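Local coordinates for regulatory protein SWI6 (Saccharomyces cerevisiae, PDB 1SW6) that partners SWI4 or MBP1 in the SBF and MBF complexes to drive cell-cycle-dependent transcription, and is represented here by its ankyrin-repeat domain, at residues Pro52-Asp56 with Asn57-Met61; Ser166-Val169 with Lys170-Lys173; Glu184-Leu187 with Asp188-Pro192. All blocks are in the same frame, centred on the assembly; numbering follows the deposited sequence.

Contact 1. Residues Pro52-Asp56 with Asn57-Met61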
ATOM      1  N   PRO A  52     -13.399  13.314  -3.793  1.00 63.64           N
ATOM      2  CA  PRO A  52     -13.473  14.775  -3.763  1.00 66.19           C
ATOM      3  C   PRO A  52     -12.217  15.455  -4.304  1.00 68.76           C
ATOM      4  O   PRO A  52     -11.094  15.046  -4.004  1.00 69.07           O
ATOM      5  CB  PRO A  52     -13.733  15.075  -2.288  1.00 65.47           C
ATOM      6  CG  PRO A  52     -13.109  13.904  -1.582  1.00 64.80           C
ATOM      7  CD  PRO A  52     -13.510  12.746  -2.439  1.00 63.40           C
ATOM      8  N   VAL A  53     -12.411  16.478  -5.131  1.00 71.50           N
ATOM      9  CA  VAL A  53     -11.281  17.208  -5.691  1.00 74.11           C
ATOM     10  C   VAL A  53     -11.028  18.418  -4.805  1.00 75.75           C
ATOM     11  O   VAL A  53     -11.302  19.559  -5.180  1.00 75.95           O
ATOM     12  CB  VAL A  53     -11.555  17.687  -7.131  1.00 74.07           C
ATOM     13  CG1 VAL A  53     -10.301  18.341  -7.697  1.00 73.19           C
ATOM     14  CG2 VAL A  53     -11.991  16.512  -8.000  1.00 73.62           C
ATOM     15  N   VAL A  54     -10.508  18.147  -3.615  1.00 77.68           N
ATOM     16  CA  VAL A  54     -10.219  19.189  -2.646  1.00 79.60           C
ATOM     17  C   VAL A  54      -9.400  20.322  -3.232  1.00 80.52           C
ATOM     18  O   VAL A  54      -8.385  20.101  -3.893  1.00 80.82           O
ATOM     19  CB  VAL A  54      -9.482  18.612  -1.434  1.00 79.57           C
ATOM     20  CG1 VAL A  54      -9.135  19.725  -0.451  1.00 79.86           C
ATOM     21  CG2 VAL A  54     -10.358  17.557  -0.772  1.00 80.07           C
ATOM     22  N   ASN A  55      -9.859  21.539  -2.975  1.00 82.04           N
ATOM     23  CA  ASN A  55      -9.196  22.739  -3.457  1.00 83.25           C
ATOM     24  C   ASN A  55      -8.159  23.251  -2.460  1.00 83.08           C
ATOM     25  O   ASN A  55      -6.973  23.354  -2.790  1.00 83.89           O
ATOM     26  CB  ASN A  55     -10.235  23.829  -3.741  1.00 84.66           C
ATOM     27  CG  ASN A  55      -9.602  25.160  -4.110  1.00 86.18           C
ATOM     28  OD1 ASN A  55      -9.106  25.890  -3.245  1.00 86.42           O
ATOM     29  ND2 ASN A  55      -9.610  25.479  -5.403  1.00 86.71           N
ATOM     30  N   ASP A  56      -8.598  23.562  -1.242  1.00 81.94           N
ATOM     31  CA  ASP A  56      -7.692  24.072  -0.214  1.00 80.65           C
ATOM     32  C   ASP A  56      -6.540  23.105   0.062  1.00 79.02           C
ATOM     33  O   ASP A  56      -6.705  22.115   0.781  1.00 78.74           O
ATOM     34  CB  ASP A  56      -8.451  24.338   1.089  1.00 81.65           C
ATOM     35  CG  ASP A  56      -7.632  25.142   2.086  1.00 82.94           C
ATOM     36  OD1 ASP A  56      -6.452  24.795   2.314  1.00 83.52           O
ATOM     37  OD2 ASP A  56      -8.171  26.120   2.647  1.00 83.97           O
ATOM     38  N   ASN A  57      -5.376  23.404  -0.511  1.00 76.85           N
ATOM     39  CA  ASN A  57      -4.190  22.577  -0.338  1.00 74.70           C
ATOM     40  C   ASN A  57      -3.698  22.558   1.103  1.00 73.14           C
ATOM     41  O   ASN A  57      -3.068  21.597   1.539  1.00 72.46           O
ATOM     42  CB  ASN A  57      -3.065  23.071  -1.245  1.00 75.29           C
ATOM     43  CG  ASN A  57      -1.740  22.397  -0.942  1.00 75.85           C
ATOM     44  OD1 ASN A  57      -1.602  21.176  -1.067  1.00 75.83           O
ATOM     45  ND2 ASN A  57      -0.756  23.190  -0.533  1.00 76.59           N
ATOM     46  N   GLU A  58      -3.975  23.624   1.843  1.00 71.51           N
ATOM     47  CA  GLU A  58      -3.538  23.680   3.227  1.00 70.27           C
ATOM     48  C   GLU A  58      -4.406  22.798   4.124  1.00 68.58           C
ATOM     49  O   GLU A  58      -3.948  22.322   5.164  1.00 67.80           O
ATOM     50  CB  GLU A  58      -3.503  25.134   3.711  1.00 70.98           C
ATOM     51  CG  GLU A  58      -2.461  25.966   2.946  1.00 72.93           C
ATOM     52  CD  GLU A  58      -2.086  27.272   3.630  1.00 74.14           C
ATOM     53  OE1 GLU A  58      -1.180  27.969   3.118  1.00 74.00           O
ATOM     54  OE2 GLU A  58      -2.690  27.605   4.672  1.00 74.78           O
ATOM     55  N   GLN A  59      -5.654  22.566   3.723  1.00 66.71           N
ATOM     56  CA  GLN A  59      -6.523  21.696   4.509  1.00 65.09           C
ATOM     57  C   GLN A  59      -5.930  20.302   4.420  1.00 63.18           C
ATOM     58  O   GLN A  59      -5.916  19.555   5.398  1.00 63.02           O
ATOM     59  CB  GLN A  59      -7.939  21.660   3.947  1.00 65.59           C
ATOM     60  CG  GLN A  59      -8.774  22.874   4.250  1.00 67.53           C
ATOM     61  CD  GLN A  59     -10.244  22.632   3.959  1.00 68.87           C
ATOM     62  OE1 GLN A  59     -10.628  22.324   2.828  1.00 68.89           O
ATOM     63  NE2 GLN A  59     -11.075  22.764   4.986  1.00 69.62           N
ATOM     64  N   LYS A  60      -5.429  19.970   3.233  1.00 60.64           N
ATOM     65  CA  LYS A  60      -4.826  18.668   2.993  1.00 59.50           C
ATOM     66  C   LYS A  60      -3.572  18.480   3.839  1.00 58.42           C
ATOM     67  O   LYS A  60      -3.393  17.433   4.470  1.00 57.18           O
ATOM     68  CB  LYS A  60      -4.486  18.506   1.512  1.00 59.50           C
ATOM     69  CG  LYS A  60      -3.910  17.147   1.171  1.00 60.72           C
ATOM     70  CD  LYS A  60      -3.728  16.977  -0.327  1.00 61.83           C
ATOM     71  CE  LYS A  60      -3.253  15.565  -0.658  1.00 62.77           C
ATOM     72  NZ  LYS A  60      -2.909  15.391  -2.102  1.00 63.67           N
ATOM     73  N   MET A  61      -2.712  19.496   3.856  1.00 57.11           N
ATOM     74  CA  MET A  61      -1.481  19.434   4.641  1.00 56.63           C
ATOM     75  C   MET A  61      -1.824  19.211   6.109  1.00 54.07           C
ATOM     76  O   MET A  61      -1.143  18.457   6.800  1.00 52.93           O
ATOM     77  CB  MET A  61      -0.671  20.725   4.481  1.00 58.39           C
ATOM     78  CG  MET A  61      -0.349  21.053   3.039  1.00 62.24           C
ATOM     79  SD  MET A  61       0.429  22.663   2.837  1.00 67.02           S
ATOM     80  CE  MET A  61       1.482  22.340   1.422  1.00 65.05           C
TER
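Asp56 occupies the N-cap of helix 57-71, and its carboxylate folds over the first turn to meet Glu58 and Gln59. This is a helix N-cap, closed within one turn. The capping bonds converge on one oxygen. Gln59 N gives the sounder of them, 2.8 Å from Asp56 OD1 with a bent N-H...O angle of 136°, and reaches that oxygen from above the carboxylate plane, 50° out of it. Glu58 N is as near to Asp56 OD1, also 2.8 Å, but its bond is weak because the hydrogen points well aside. Asp56 has its CG anti to the backbone N (chi1 -168°), a torsion that swings OD1 over the amides of the first turn. A negative charge placed here should be stabilised by the positive end of the helix dipole.

The backbone bonds that begin the helix are looser. Asp56 O accepts weakly from Gln59 N at 3.2 Å and from Lys60 N at 3.5 Å, so Gln59 N is shared between the carbonyl and the carboxylate of the same residue.

Van der Waals packing adds to the cap. The side chains of Asp56 and Gln59 cross at about a right angle, with the amide turned roughly halfway between parallel and perpendicular to the carboxylate. Beyond the pair, Gln59 NE2 makes a weak hydrogen bond to Gln120 O, and Val54 rests on Ile125 and Pro126, which places this surface turn beside the loop that follows helix 105-115. Between these two side chains the closest carbons are Asp56 CG and Gln59 CG, 3.3 Å apart, while Gln59 OE1 stands 3.4 Å from Asp56 CB.

Contact 2. Residues Ser166-Val169 with Lys170-Lys173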
ATOM      1  N   SER A 166     -14.646   1.805  -2.113  1.00 37.41           N
ATOM      2  CA  SER A 166     -15.011   2.381  -0.814  1.00 35.85           C
ATOM      3  C   SER A 166     -14.046   1.931   0.272  1.00 33.38           C
ATOM      4  O   SER A 166     -13.186   1.095   0.030  1.00 30.52           O
ATOM      5  CB  SER A 166     -16.419   1.941  -0.426  1.00 35.03           C
ATOM      6  OG  SER A 166     -16.430   0.544  -0.183  1.00 39.05           O
ATOM      7  N   CYS A 167     -14.199   2.478   1.473  1.00 32.91           N
ATOM      8  CA  CYS A 167     -13.326   2.100   2.575  1.00 33.80           C
ATOM      9  C   CYS A 167     -13.597   0.672   3.022  1.00 32.53           C
ATOM     10  O   CYS A 167     -12.681  -0.035   3.427  1.00 33.30           O
ATOM     11  CB  CYS A 167     -13.472   3.069   3.763  1.00 35.47           C
ATOM     12  SG  CYS A 167     -15.141   3.258   4.413  1.00 42.57           S
ATOM     13  N   LEU A 168     -14.850   0.236   2.947  1.00 33.13           N
ATOM     14  CA  LEU A 168     -15.173  -1.129   3.341  1.00 32.33           C
ATOM     15  C   LEU A 168     -14.500  -2.103   2.367  1.00 31.23           C
ATOM     16  O   LEU A 168     -14.105  -3.198   2.751  1.00 30.93           O
ATOM     17  CB  LEU A 168     -16.688  -1.346   3.362  1.00 31.47           C
ATOM     18  CG  LEU A 168     -17.097  -2.778   3.721  1.00 34.11           C
ATOM     19  CD1 LEU A 168     -16.702  -3.070   5.158  1.00 33.69           C
ATOM     20  CD2 LEU A 168     -18.609  -2.961   3.524  1.00 32.64           C
ATOM     21  N   VAL A 169     -14.366  -1.698   1.105  1.00 29.51           N
ATOM     22  CA  VAL A 169     -13.703  -2.537   0.104  1.00 29.92           C
ATOM     23  C   VAL A 169     -12.246  -2.805   0.540  1.00 30.40           C
ATOM     24  O   VAL A 169     -11.697  -3.870   0.283  1.00 30.64           O
ATOM     25  CB  VAL A 169     -13.744  -1.853  -1.300  1.00 31.21           C
ATOM     26  CG1 VAL A 169     -12.809  -2.571  -2.295  1.00 32.49           C
ATOM     27  CG2 VAL A 169     -15.179  -1.888  -1.834  1.00 30.11           C
ATOM     28  N   LYS A 170     -11.630  -1.839   1.219  1.00 30.64           N
ATOM     29  CA  LYS A 170     -10.258  -2.003   1.696  1.00 31.13           C
ATOM     30  C   LYS A 170     -10.202  -3.085   2.761  1.00 30.73           C
ATOM     31  O   LYS A 170      -9.225  -3.832   2.854  1.00 30.27           O
ATOM     32  CB  LYS A 170      -9.729  -0.681   2.265  1.00 32.70           C
ATOM     33  CG  LYS A 170      -9.665   0.420   1.217  1.00 35.27           C
ATOM     34  CD  LYS A 170      -8.933  -0.088  -0.022  1.00 37.65           C
ATOM     35  CE  LYS A 170      -9.216   0.775  -1.229  1.00 39.27           C
ATOM     36  NZ  LYS A 170      -8.572   0.208  -2.438  1.00 39.93           N
ATOM     37  N   ALA A 171     -11.267  -3.181   3.551  1.00 29.99           N
ATOM     38  CA  ALA A 171     -11.344  -4.194   4.593  1.00 30.13           C
ATOM     39  C   ALA A 171     -11.279  -5.583   3.986  1.00 31.15           C
ATOM     40  O   ALA A 171     -10.679  -6.494   4.568  1.00 31.34           O
ATOM     41  CB  ALA A 171     -12.645  -4.045   5.385  1.00 29.44           C
ATOM     42  N   VAL A 172     -11.892  -5.774   2.823  1.00 30.90           N
ATOM     43  CA  VAL A 172     -11.865  -7.115   2.247  1.00 31.67           C
ATOM     44  C   VAL A 172     -10.730  -7.387   1.269  1.00 32.95           C
ATOM     45  O   VAL A 172     -10.605  -8.502   0.766  1.00 32.44           O
ATOM     46  CB  VAL A 172     -13.219  -7.482   1.594  1.00 29.72           C
ATOM     47  CG1 VAL A 172     -14.316  -7.461   2.668  1.00 27.26           C
ATOM     48  CG2 VAL A 172     -13.549  -6.519   0.463  1.00 26.91           C
ATOM     49  N   LYS A 173      -9.891  -6.387   1.016  1.00 33.55           N
ATOM     50  CA  LYS A 173      -8.757  -6.584   0.119  1.00 34.64           C
ATOM     51  C   LYS A 173      -7.456  -6.821   0.892  1.00 35.21           C
ATOM     52  O   LYS A 173      -6.399  -7.014   0.282  1.00 35.74           O
ATOM     53  CB  LYS A 173      -8.601  -5.395  -0.833  1.00 36.24           C
ATOM     54  CG  LYS A 173      -9.707  -5.324  -1.869  1.00 39.33           C
ATOM     55  CD  LYS A 173      -9.513  -4.164  -2.829  1.00 43.69           C
ATOM     56  CE  LYS A 173      -8.300  -4.379  -3.726  1.00 44.53           C
ATOM     57  NZ  LYS A 173      -8.302  -3.380  -4.825  1.00 48.57           N
TER
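Leu168 O is shared by two amides of the next turn: Ala171 N at 2.9 Å and Val172 N at 3.4 Å. Both bonds are weak, the first bent to 123°. Cys167 O repeats the pattern with Lys170 N and Ala171 N, again weakly, so each carbonyl divides its acceptance between the third and fourth residue on. This is the short first helix of ANK 2, and Ser166 caps its N terminus through a weak bond from Val169 N to Ser166 OG, 3.3 Å long.

Among the side chains, Val169 and Lys173 lie alongside each other, pointing the same way. Val169 CG1, anti to its own backbone N at chi1 168°, meets Lys173 CD at 3.7 Å, the aliphatic part of the lysine covering the methyl. Val172 CG2 sits between its backbone N and carbonyl carbon and presses on Val169 O at 3.2 Å. Leu168 CD1 makes a looser touch, 4.2 Å from Ala171 CB.

Outside the segment, Leu168 and Val172 meet Ile204 of helix 204-212, while Cys167 and Ala171 reach Leu135 and Thr139 of helix 134-140. The ammonium groups of Lys170 and Lys173 both form salt bridges to Glu165 OE1, just before the cap. One carboxylate thus takes both ammonium groups, which would probably balance part of their positive charge.

Contact 3. Residues Glu184-Leu187 with Asp188-Pro192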
ATOM      1  N   GLU A 184     -16.619  -8.168  11.816  1.00 34.56           N
ATOM      2  CA  GLU A 184     -18.029  -8.133  12.163  1.00 35.57           C
ATOM      3  C   GLU A 184     -18.406  -6.846  12.875  1.00 35.03           C
ATOM      4  O   GLU A 184     -19.462  -6.272  12.598  1.00 33.03           O
ATOM      5  CB  GLU A 184     -18.426  -9.353  13.003  1.00 37.57           C
ATOM      6  CG  GLU A 184     -19.927  -9.400  13.326  1.00 41.87           C
ATOM      7  CD  GLU A 184     -20.438 -10.812  13.599  1.00 44.53           C
ATOM      8  OE1 GLU A 184     -19.617 -11.710  13.879  1.00 44.90           O
ATOM      9  OE2 GLU A 184     -21.665 -11.025  13.539  1.00 46.68           O
ATOM     10  N   ALA A 185     -17.547  -6.381  13.784  1.00 33.75           N
ATOM     11  CA  ALA A 185     -17.824  -5.136  14.497  1.00 31.22           C
ATOM     12  C   ALA A 185     -17.732  -3.968  13.515  1.00 30.94           C
ATOM     13  O   ALA A 185     -18.466  -2.981  13.632  1.00 29.69           O
ATOM     14  CB  ALA A 185     -16.819  -4.940  15.643  1.00 32.62           C
ATOM     15  N   LEU A 186     -16.829  -4.081  12.545  1.00 29.90           N
ATOM     16  CA  LEU A 186     -16.665  -3.022  11.535  1.00 30.83           C
ATOM     17  C   LEU A 186     -17.945  -2.783  10.711  1.00 29.89           C
ATOM     18  O   LEU A 186     -18.253  -1.657  10.316  1.00 31.17           O
ATOM     19  CB  LEU A 186     -15.527  -3.382  10.583  1.00 29.15           C
ATOM     20  CG  LEU A 186     -15.142  -2.327   9.543  1.00 30.02           C
ATOM     21  CD1 LEU A 186     -14.513  -1.118  10.230  1.00 28.76           C
ATOM     22  CD2 LEU A 186     -14.147  -2.942   8.557  1.00 30.25           C
ATOM     23  N   LEU A 187     -18.689  -3.845  10.445  1.00 30.06           N
ATOM     24  CA  LEU A 187     -19.906  -3.711   9.666  1.00 31.27           C
ATOM     25  C   LEU A 187     -20.937  -2.817  10.361  1.00 30.57           C
ATOM     26  O   LEU A 187     -21.728  -2.161   9.693  1.00 32.05           O
ATOM     27  CB  LEU A 187     -20.492  -5.099   9.368  1.00 30.95           C
ATOM     28  CG  LEU A 187     -19.622  -5.936   8.413  1.00 31.53           C
ATOM     29  CD1 LEU A 187     -20.207  -7.329   8.227  1.00 32.24           C
ATOM     30  CD2 LEU A 187     -19.520  -5.217   7.066  1.00 31.66           C
ATOM     31  N   ASP A 188     -20.937  -2.777  11.693  1.00 31.72           N
ATOM     32  CA  ASP A 188     -21.905  -1.919  12.387  1.00 33.98           C
ATOM     33  C   ASP A 188     -21.709  -0.455  12.019  1.00 33.51           C
ATOM     34  O   ASP A 188     -22.671   0.325  12.013  1.00 33.58           O
ATOM     35  CB  ASP A 188     -21.814  -2.070  13.913  1.00 34.31           C
ATOM     36  CG  ASP A 188     -22.378  -3.394  14.407  1.00 37.83           C
ATOM     37  OD1 ASP A 188     -23.021  -4.125  13.606  1.00 37.40           O
ATOM     38  OD2 ASP A 188     -22.180  -3.697  15.603  1.00 38.18           O
ATOM     39  N   TYR A 189     -20.468  -0.085  11.706  1.00 34.00           N
ATOM     40  CA  TYR A 189     -20.152   1.290  11.322  1.00 36.19           C
ATOM     41  C   TYR A 189     -19.994   1.520   9.814  1.00 36.24           C
ATOM     42  O   TYR A 189     -20.120   2.660   9.357  1.00 38.00           O
ATOM     43  CB  TYR A 189     -18.878   1.770  12.023  1.00 37.12           C
ATOM     44  CG  TYR A 189     -19.045   1.970  13.504  1.00 41.15           C
ATOM     45  CD1 TYR A 189     -19.102   0.880  14.372  1.00 42.27           C
ATOM     46  CD2 TYR A 189     -19.192   3.252  14.041  1.00 42.86           C
ATOM     47  CE1 TYR A 189     -19.303   1.054  15.739  1.00 45.74           C
ATOM     48  CE2 TYR A 189     -19.394   3.443  15.405  1.00 45.83           C
ATOM     49  CZ  TYR A 189     -19.450   2.337  16.249  1.00 47.11           C
ATOM     50  OH  TYR A 189     -19.657   2.516  17.600  1.00 52.00           O
ATOM     51  N   LEU A 190     -19.735   0.466   9.039  1.00 34.36           N
ATOM     52  CA  LEU A 190     -19.546   0.658   7.593  1.00 35.32           C
ATOM     53  C   LEU A 190     -20.562  -0.010   6.665  1.00 35.02           C
ATOM     54  O   LEU A 190     -20.356  -0.025   5.457  1.00 34.46           O
ATOM     55  CB  LEU A 190     -18.127   0.227   7.164  1.00 33.47           C
ATOM     56  CG  LEU A 190     -16.893   0.859   7.837  1.00 33.00           C
ATOM     57  CD1 LEU A 190     -15.639   0.529   7.022  1.00 33.07           C
ATOM     58  CD2 LEU A 190     -17.045   2.378   7.926  1.00 31.64           C
ATOM     59  N   TYR A 191     -21.657  -0.538   7.216  1.00 34.89           N
ATOM     60  CA  TYR A 191     -22.685  -1.189   6.398  1.00 35.19           C
ATOM     61  C   TYR A 191     -23.204  -0.322   5.247  1.00 34.33           C
ATOM     62  O   TYR A 191     -23.619  -0.851   4.213  1.00 34.77           O
ATOM     63  CB  TYR A 191     -23.866  -1.652   7.275  1.00 35.13           C
ATOM     64  CG  TYR A 191     -24.680  -0.527   7.879  1.00 34.64           C
ATOM     65  CD1 TYR A 191     -25.620   0.169   7.119  1.00 36.33           C
ATOM     66  CD2 TYR A 191     -24.472  -0.130   9.191  1.00 37.34           C
ATOM     67  CE1 TYR A 191     -26.331   1.247   7.659  1.00 36.74           C
ATOM     68  CE2 TYR A 191     -25.169   0.937   9.742  1.00 38.26           C
ATOM     69  CZ  TYR A 191     -26.097   1.624   8.973  1.00 39.33           C
ATOM     70  OH  TYR A 191     -26.780   2.690   9.530  1.00 41.36           O
ATOM     71  N   PRO A 192     -23.203   1.020   5.404  1.00 34.89           N
ATOM     72  CA  PRO A 192     -23.704   1.808   4.273  1.00 35.06           C
ATOM     73  C   PRO A 192     -22.915   1.538   2.991  1.00 34.97           C
ATOM     74  O   PRO A 192     -23.451   1.677   1.900  1.00 36.00           O
ATOM     75  CB  PRO A 192     -23.545   3.250   4.755  1.00 35.80           C
ATOM     76  CG  PRO A 192     -23.742   3.128   6.251  1.00 35.64           C
ATOM     77  CD  PRO A 192     -22.953   1.885   6.577  1.00 34.74           C
TER
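Leu186 and Leu190 stand one turn apart on helix 183-190, the later of the two longer helices of ankyrin repeat ANK 2, and their side chains cross at a slant. Leu190 can be followed outward. Its CB lies 3.7 Å from Leu186 O, and CG rises past the same carbonyl to come 3.9 Å from Leu186 CD1. The tip methyl CD1 then settles against Leu186, 3.8 Å from its CD1 and in touch with CG too. On the partner, chi1 of -175° puts CG beside the carbonyl carbon, and its branch leans toward the following turn.

In the backbone beside this pair, Leu186 O takes two amides. Leu190 N, at 2.9 Å, arrives nearly along the C=O axis (160°), whereas Tyr189 N, at 3.1 Å, comes in above the carbonyl plane, 57° out of it. One residue earlier, Ala185 O accepts from Asp188 N.

Leu186 also packs on Leu144 and Val147 of helix 144-152. Cutting Leu186 back to an alanine removes CG and both methyls, which would probably open a gap beside Leu190 CD1 and leave Val147 with less to pack against.

The polar side chains turn to another neighbour. Asp188 OD1 accepts from Trp231 NE1 and makes a salt bridge to Arg238, while Glu184 pairs with Lys234; the helix is therefore held to helix 218-234 and the residues just after it by salt bridges and a hydrogen bond as well as by Leu187 packing on Ile227 and Trp231.

Both tyrosine rings turn an edge to a carbonyl, Tyr189 to Ala185 O and Tyr191 to Leu187 O. Pro192 CD lies above one face of the Tyr191 ring, displaced toward its rim, and in the ring plane Tyr191 CD2 comes 3.5 Å from Leu187 O.

From the N terminus the contacts follow in series, without nesting or crossing, and each lies within a continuous run, so none closes a long loop. Contact 1 starts helix 57-71 at the surface, about 23 Å between centres from contact 2 and 28 Å from contact 3, and touches neither. Contacts 2 and 3 belong to the two main helices of ANK 2, their centres about 11 Å apart. They meet directly: Ala171 CB lies 3.7 Å from Leu186 CD2, and Cys167 SG 3.8 Å from Leu190 CD1. Contact 2 joins this pair to helices 134-140 and 204-212, and contact 3 to helices 144-152 and 218-234.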